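PDB 1JL5: outer membrane protein YopM from Yersinia pestis, which is a leucine-rich-repeat virulence effector that probably alters host cell physiology, promoting bacterial survival in host tissues. Local coordinates for residues 208-218 and 227-238. Residues are numbered along the deposited sequence; the frame is centred on the assembly and turned at random.
Sequences KKLPDLPLSLE and LEELPELQNLPF
Leu213 fills the angle between Pro231 and Leu236: its CG lies 3.6 Å from Pro231 CG, while CB presses on Leu236 CD1 at 3.4 Å, a tight fit, the side chains crossing at about a right angle. With CG beside its backbone N (chi1 -51°), Leu213 also brings CD1 within 3.6 Å of Leu233 CD2. Three residues earlier, Leu210 sets CB against Pro231 CD, and its branches cross those of Leu227, whose CD2 also reaches the backbone of Lys209. At the other end, Leu215 O lies in the plane of the Phe238 ring, 3.0 Å from the edge carbon CD2, and Pro237 CG lies over one ring face, offset toward the rim. In these successive leucine-rich-repeat coils the segments belong to the loops that follow strands 199-201 and 219-221 and lead into the next strand; Leu210 and Leu213 also pack inward on Ile220. Between the two segments there is one direct hydrogen bond, Glu228 N to Lys208 O (3.0 Å). Four waters bridge other polar groups, among them Leu213 N with Glu232 O, Leu210 N with Glu229 O, and Phe238 N with Leu215 O and Leu217 O. Farther out, Glu228 OE1 pairs with Lys250 and with Arg310 of the second subunit.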
ATOM      1  N   LYS A 208      25.408 -15.909 -11.236  1.00 27.91           N
ATOM      2  CA  LYS A 208      25.734 -16.641 -10.027  1.00 31.26           C
ATOM      3  C   LYS A 208      27.006 -15.994  -9.518  1.00 30.36           C
ATOM      4  O   LYS A 208      27.279 -15.975  -8.318  1.00 31.23           O
ATOM      5  CB  LYS A 208      25.972 -18.117 -10.316  1.00 32.87           C
ATOM      6  CG  LYS A 208      24.716 -18.875 -10.683  1.00 36.97           C
ATOM      7  CD  LYS A 208      24.979 -20.364 -10.670  1.00 39.34           C
ATOM      8  CE  LYS A 208      23.727 -21.154 -10.993  1.00 41.15           C
ATOM      9  NZ  LYS A 208      23.974 -22.622 -10.898  1.00 42.58           N
ATOM     10  N   LYS A 209      27.777 -15.454 -10.452  1.00 29.30           N
ATOM     11  CA  LYS A 209      29.016 -14.782 -10.117  1.00 31.51           C
ATOM     12  C   LYS A 209      29.193 -13.591 -11.027  1.00 29.40           C
ATOM     13  O   LYS A 209      28.605 -13.515 -12.095  1.00 28.68           O
ATOM     14  CB  LYS A 209      30.206 -15.732 -10.301  1.00 34.99           C
ATOM     15  CG  LYS A 209      30.171 -16.942  -9.382  1.00 42.61           C
ATOM     16  CD  LYS A 209      31.435 -17.790  -9.502  1.00 48.05           C
ATOM     17  CE  LYS A 209      31.383 -18.976  -8.544  1.00 50.47           C
ATOM     18  NZ  LYS A 209      32.618 -19.807  -8.598  1.00 53.18           N
ATOM     19  N   LEU A 210      29.980 -12.637 -10.573  1.00 28.64           N
ATOM     20  CA  LEU A 210      30.269 -11.476 -11.377  1.00 28.01           C
ATOM     21  C   LEU A 210      31.697 -11.688 -11.803  1.00 27.77           C
ATOM     22  O   LEU A 210      32.501 -12.218 -11.039  1.00 28.56           O
ATOM     23  CB  LEU A 210      30.178 -10.194 -10.556  1.00 26.14           C
ATOM     24  CG  LEU A 210      28.779  -9.827 -10.071  1.00 27.81           C
ATOM     25  CD1 LEU A 210      28.859  -8.558  -9.239  1.00 26.94           C
ATOM     26  CD2 LEU A 210      27.854  -9.638 -11.261  1.00 25.81           C
ATOM     27  N   PRO A 211      32.027 -11.320 -13.042  1.00 28.61           N
ATOM     28  CA  PRO A 211      33.408 -11.502 -13.481  1.00 27.37           C
ATOM     29  C   PRO A 211      34.243 -10.586 -12.593  1.00 28.59           C
ATOM     30  O   PRO A 211      33.688  -9.729 -11.904  1.00 27.87           O
ATOM     31  CB  PRO A 211      33.369 -11.012 -14.922  1.00 27.45           C
ATOM     32  CG  PRO A 211      31.958 -11.320 -15.351  1.00 28.81           C
ATOM     33  CD  PRO A 211      31.163 -10.869 -14.147  1.00 27.43           C
ATOM     34  N   ASP A 212      35.559 -10.757 -12.587  1.00 28.04           N
ATOM     35  CA  ASP A 212      36.369  -9.859 -11.789  1.00 28.63           C
ATOM     36  C   ASP A 212      36.060  -8.490 -12.360  1.00 28.09           C
ATOM     37  O   ASP A 212      35.881  -8.338 -13.565  1.00 27.45           O
ATOM     38  CB  ASP A 212      37.852 -10.190 -11.918  1.00 30.93           C
ATOM     39  CG  ASP A 212      38.203 -11.495 -11.242  1.00 33.25           C
ATOM     40  OD1 ASP A 212      37.737 -11.701 -10.105  1.00 36.17           O
ATOM     41  OD2 ASP A 212      38.939 -12.307 -11.837  1.00 39.90           O
ATOM     42  N   LEU A 213      35.980  -7.498 -11.491  1.00 28.10           N
ATOM     43  CA  LEU A 213      35.633  -6.165 -11.921  1.00 28.58           C
ATOM     44  C   LEU A 213      36.820  -5.341 -12.373  1.00 29.80           C
ATOM     45  O   LEU A 213      37.929  -5.486 -11.859  1.00 30.43           O
ATOM     46  CB  LEU A 213      34.889  -5.457 -10.791  1.00 27.35           C
ATOM     47  CG  LEU A 213      33.726  -6.293 -10.241  1.00 26.84           C
ATOM     48  CD1 LEU A 213      33.020  -5.533  -9.131  1.00 26.57           C
ATOM     49  CD2 LEU A 213      32.756  -6.628 -11.372  1.00 26.30           C
ATOM     50  N   PRO A 214      36.597  -4.460 -13.357  1.00 30.11           N
ATOM     51  CA  PRO A 214      37.655  -3.601 -13.881  1.00 29.29           C
ATOM     52  C   PRO A 214      38.036  -2.544 -12.863  1.00 29.78           C
ATOM     53  O   PRO A 214      37.190  -2.013 -12.142  1.00 28.85           O
ATOM     54  CB  PRO A 214      37.021  -3.001 -15.127  1.00 29.33           C
ATOM     55  CG  PRO A 214      35.586  -2.882 -14.728  1.00 30.22           C
ATOM     56  CD  PRO A 214      35.328  -4.216 -14.064  1.00 29.22           C
ATOM     57  N   LEU A 215      39.324  -2.248 -12.806  1.00 30.50           N
ATOM     58  CA  LEU A 215      39.853  -1.256 -11.893  1.00 30.59           C
ATOM     59  C   LEU A 215      39.090   0.054 -12.026  1.00 28.35           C
ATOM     60  O   LEU A 215      38.953   0.813 -11.072  1.00 29.13           O
ATOM     61  CB  LEU A 215      41.326  -1.015 -12.215  1.00 33.49           C
ATOM     62  CG  LEU A 215      42.039   0.054 -11.394  1.00 36.93           C
ATOM     63  CD1 LEU A 215      42.220  -0.459  -9.978  1.00 38.07           C
ATOM     64  CD2 LEU A 215      43.391   0.372 -12.026  1.00 38.12           C
ATOM     65  N   SER A 216      38.601   0.320 -13.226  1.00 26.78           N
ATOM     66  CA  SER A 216      37.883   1.555 -13.491  1.00 25.99           C
ATOM     67  C   SER A 216      36.468   1.591 -12.935  1.00 24.79           C
ATOM     68  O   SER A 216      35.883   2.664 -12.809  1.00 25.77           O
ATOM     69  CB  SER A 216      37.819   1.790 -14.995  1.00 25.48           C
ATOM     70  OG  SER A 216      37.228   0.674 -15.632  1.00 28.20           O
ATOM     71  N   LEU A 217      35.920   0.431 -12.598  1.00 24.26           N
ATOM     72  CA  LEU A 217      34.545   0.375 -12.112  1.00 22.71           C
ATOM     73  C   LEU A 217      34.263   1.324 -10.959  1.00 22.49           C
ATOM     74  O   LEU A 217      34.948   1.321  -9.945  1.00 22.26           O
ATOM     75  CB  LEU A 217      34.178  -1.052 -11.696  1.00 23.18           C
ATOM     76  CG  LEU A 217      32.668  -1.316 -11.666  1.00 23.16           C
ATOM     77  CD1 LEU A 217      32.112  -1.155 -13.083  1.00 21.60           C
ATOM     78  CD2 LEU A 217      32.386  -2.713 -11.143  1.00 23.19           C
ATOM     79  N   GLU A 218      33.243   2.148 -11.125  1.00 23.02           N
ATOM     80  CA  GLU A 218      32.868   3.082 -10.084  1.00 26.38           C
ATOM     81  C   GLU A 218      31.554   2.622  -9.502  1.00 25.02           C
ATOM     82  O   GLU A 218      31.211   2.925  -8.361  1.00 26.83           O
ATOM     83  CB  GLU A 218      32.697   4.479 -10.664  1.00 27.95           C
ATOM     84  CG  GLU A 218      33.890   4.939 -11.470  1.00 32.97           C
ATOM     85  CD  GLU A 218      33.793   6.394 -11.838  1.00 35.12           C
ATOM     86  OE1 GLU A 218      32.670   6.852 -12.131  1.00 36.37           O
ATOM     87  OE2 GLU A 218      34.837   7.077 -11.843  1.00 41.60           O
ATOM     88  N   LEU A 227      23.888 -14.199  -7.183  1.00 23.59           N
ATOM     89  CA  LEU A 227      25.285 -14.110  -6.814  1.00 24.02           C
ATOM     90  C   LEU A 227      25.506 -14.776  -5.476  1.00 25.05           C
ATOM     91  O   LEU A 227      24.938 -14.363  -4.462  1.00 23.86           O
ATOM     92  CB  LEU A 227      25.715 -12.648  -6.743  1.00 23.02           C
ATOM     93  CG  LEU A 227      25.626 -11.911  -8.077  1.00 22.87           C
ATOM     94  CD1 LEU A 227      26.013 -10.454  -7.888  1.00 23.27           C
ATOM     95  CD2 LEU A 227      26.537 -12.593  -9.087  1.00 23.57           C
ATOM     96  N   GLU A 228      26.328 -15.820  -5.494  1.00 27.30           N
ATOM     97  CA  GLU A 228      26.671 -16.577  -4.299  1.00 29.81           C
ATOM     98  C   GLU A 228      27.653 -15.724  -3.533  1.00 28.48           C
ATOM     99  O   GLU A 228      27.749 -15.791  -2.316  1.00 29.85           O
ATOM    100  CB  GLU A 228      27.366 -17.882  -4.679  1.00 34.48           C
ATOM    101  CG  GLU A 228      26.593 -18.790  -5.617  1.00 42.68           C
ATOM    102  CD  GLU A 228      25.391 -19.422  -4.955  1.00 46.68           C
ATOM    103  OE1 GLU A 228      25.516 -19.837  -3.785  1.00 48.58           O
ATOM    104  OE2 GLU A 228      24.336 -19.515  -5.611  1.00 51.77           O
ATOM    105  N   GLU A 229      28.396 -14.923  -4.278  1.00 28.79           N
ATOM    106  CA  GLU A 229      29.397 -14.057  -3.697  1.00 30.28           C
ATOM    107  C   GLU A 229      29.708 -12.960  -4.682  1.00 28.65           C
ATOM    108  O   GLU A 229      29.362 -13.043  -5.857  1.00 28.54           O
ATOM    109  CB  GLU A 229      30.674 -14.845  -3.416  1.00 32.21           C
ATOM    110  CG  GLU A 229      31.208 -15.539  -4.650  1.00 37.77           C
ATOM    111  CD  GLU A 229      32.499 -16.287  -4.405  1.00 40.42           C
ATOM    112  OE1 GLU A 229      32.591 -17.004  -3.384  1.00 41.30           O
ATOM    113  OE2 GLU A 229      33.416 -16.165  -5.246  1.00 44.10           O
ATOM    114  N   LEU A 230      30.363 -11.923  -4.185  1.00 27.36           N
ATOM    115  CA  LEU A 230      30.761 -10.812  -5.017  1.00 26.83           C
ATOM    116  C   LEU A 230      32.214 -11.077  -5.359  1.00 25.45           C
ATOM    117  O   LEU A 230      32.913 -11.756  -4.617  1.00 25.39           O
ATOM    118  CB  LEU A 230      30.632  -9.503  -4.241  1.00 26.14           C
ATOM    119  CG  LEU A 230      29.198  -9.081  -3.921  1.00 26.57           C
ATOM    120  CD1 LEU A 230      29.203  -7.748  -3.182  1.00 25.71           C
ATOM    121  CD2 LEU A 230      28.414  -8.970  -5.221  1.00 26.28           C
ATOM    122  N   PRO A 231      32.686 -10.573  -6.502  1.00 24.61           N
ATOM    123  CA  PRO A 231      34.091 -10.830  -6.811  1.00 24.32           C
ATOM    124  C   PRO A 231      34.923  -9.968  -5.874  1.00 25.31           C
ATOM    125  O   PRO A 231      34.374  -9.209  -5.070  1.00 23.93           O
ATOM    126  CB  PRO A 231      34.207 -10.381  -8.258  1.00 23.46           C
ATOM    127  CG  PRO A 231      33.249  -9.233  -8.308  1.00 24.28           C
ATOM    128  CD  PRO A 231      32.050  -9.766  -7.554  1.00 22.86           C
ATOM    129  N   GLU A 232      36.239 -10.085  -5.957  1.00 25.19           N
ATOM    130  CA  GLU A 232      37.074  -9.274  -5.101  1.00 27.28           C
ATOM    131  C   GLU A 232      36.758  -7.820  -5.399  1.00 24.89           C
ATOM    132  O   GLU A 232      36.684  -7.419  -6.555  1.00 26.30           O
ATOM    133  CB  GLU A 232      38.543  -9.561  -5.357  1.00 29.35           C
ATOM    134  CG  GLU A 232      39.447  -8.747  -4.465  1.00 35.49           C
ATOM    135  CD  GLU A 232      40.816  -9.346  -4.357  1.00 37.41           C
ATOM    136  OE1 GLU A 232      41.360  -9.753  -5.405  1.00 38.76           O
ATOM    137  OE2 GLU A 232      41.344  -9.405  -3.226  1.00 40.56           O
ATOM    138  N   LEU A 233      36.576  -7.032  -4.350  1.00 23.78           N
ATOM    139  CA  LEU A 233      36.220  -5.631  -4.503  1.00 24.74           C
ATOM    140  C   LEU A 233      37.236  -4.663  -3.937  1.00 25.28           C
ATOM    141  O   LEU A 233      37.295  -3.508  -4.352  1.00 26.40           O
ATOM    142  CB  LEU A 233      34.897  -5.370  -3.790  1.00 23.80           C
ATOM    143  CG  LEU A 233      33.727  -6.288  -4.131  1.00 23.53           C
ATOM    144  CD1 LEU A 233      32.600  -6.081  -3.114  1.00 22.28           C
ATOM    145  CD2 LEU A 233      33.261  -5.997  -5.544  1.00 22.86           C
ATOM    146  N   GLN A 234      38.026  -5.130  -2.979  1.00 24.99           N
ATOM    147  CA  GLN A 234      38.979  -4.267  -2.312  1.00 26.40           C
ATOM    148  C   GLN A 234      40.004  -3.607  -3.208  1.00 27.07           C
ATOM    149  O   GLN A 234      40.558  -2.572  -2.852  1.00 26.67           O
ATOM    150  CB  GLN A 234      39.676  -5.031  -1.196  1.00 26.54           C
ATOM    151  CG  GLN A 234      40.635  -6.085  -1.664  1.00 26.64           C
ATOM    152  CD  GLN A 234      41.066  -6.961  -0.525  1.00 28.49           C
ATOM    153  OE1 GLN A 234      41.381  -6.468   0.556  1.00 31.32           O
ATOM    154  NE2 GLN A 234      41.081  -8.267  -0.751  1.00 28.77           N
ATOM    155  N   ASN A 235      40.254  -4.191  -4.371  1.00 28.29           N
ATOM    156  CA  ASN A 235      41.229  -3.618  -5.280  1.00 29.78           C
ATOM    157  C   ASN A 235      40.570  -2.735  -6.315  1.00 30.51           C
ATOM    158  O   ASN A 235      41.148  -2.444  -7.357  1.00 30.27           O
ATOM    159  CB  ASN A 235      42.026  -4.728  -5.947  1.00 30.19           C
ATOM    160  CG  ASN A 235      42.727  -5.598  -4.939  1.00 31.08           C
ATOM    161  OD1 ASN A 235      43.313  -5.092  -3.985  1.00 32.60           O
ATOM    162  ND2 ASN A 235      42.671  -6.912  -5.136  1.00 33.83           N
ATOM    163  N   LEU A 236      39.347  -2.311  -6.015  1.00 30.36           N
ATOM    164  CA  LEU A 236      38.603  -1.437  -6.909  1.00 30.82           C
ATOM    165  C   LEU A 236      38.525  -0.101  -6.193  1.00 30.53           C
ATOM    166  O   LEU A 236      37.554   0.203  -5.508  1.00 32.13           O
ATOM    167  CB  LEU A 236      37.215  -2.018  -7.168  1.00 30.44           C
ATOM    168  CG  LEU A 236      37.307  -3.444  -7.719  1.00 30.21           C
ATOM    169  CD1 LEU A 236      35.913  -4.023  -7.927  1.00 28.88           C
ATOM    170  CD2 LEU A 236      38.091  -3.427  -9.024  1.00 26.96           C
ATOM    171  N   PRO A 237      39.572   0.718  -6.345  1.00 30.98           N
ATOM    172  CA  PRO A 237      39.665   2.035  -5.717  1.00 30.75           C
ATOM    173  C   PRO A 237      38.614   3.030  -6.159  1.00 28.62           C
ATOM    174  O   PRO A 237      38.337   3.993  -5.457  1.00 30.11           O
ATOM    175  CB  PRO A 237      41.078   2.486  -6.086  1.00 30.61           C
ATOM    176  CG  PRO A 237      41.247   1.915  -7.443  1.00 30.99           C
ATOM    177  CD  PRO A 237      40.701   0.505  -7.268  1.00 31.66           C
ATOM    178  N   PHE A 238      38.017   2.797  -7.318  1.00 27.90           N
ATOM    179  CA  PHE A 238      37.028   3.726  -7.826  1.00 26.63           C
ATOM    180  C   PHE A 238      35.610   3.214  -7.678  1.00 25.82           C
ATOM    181  O   PHE A 238      34.654   3.929  -7.969  1.00 25.36           O
ATOM    182  CB  PHE A 238      37.336   4.034  -9.289  1.00 28.53           C
ATOM    183  CG  PHE A 238      38.759   4.439  -9.520  1.00 31.33           C
ATOM    184  CD1 PHE A 238      39.263   5.603  -8.946  1.00 32.19           C
ATOM    185  CD2 PHE A 238      39.609   3.639 -10.277  1.00 32.81           C
ATOM    186  CE1 PHE A 238      40.597   5.962  -9.118  1.00 33.68           C
ATOM    187  CE2 PHE A 238      40.946   3.989 -10.457  1.00 34.35           C
ATOM    188  CZ  PHE A 238      41.440   5.155  -9.875  1.00 33.61           C
TER
HETATM  189  O   HOH W   1      30.841 -12.835  -8.087  1.00 22.81           O
HETATM  190  O   HOH W   2      37.387 -12.017  -7.553  1.00 33.00           O
HETATM  191  O   HOH W   3      36.835  -8.150  -8.963  1.00 22.59           O
HETATM  192  O   HOH W   4      37.442   0.736  -9.008  1.00 31.10           O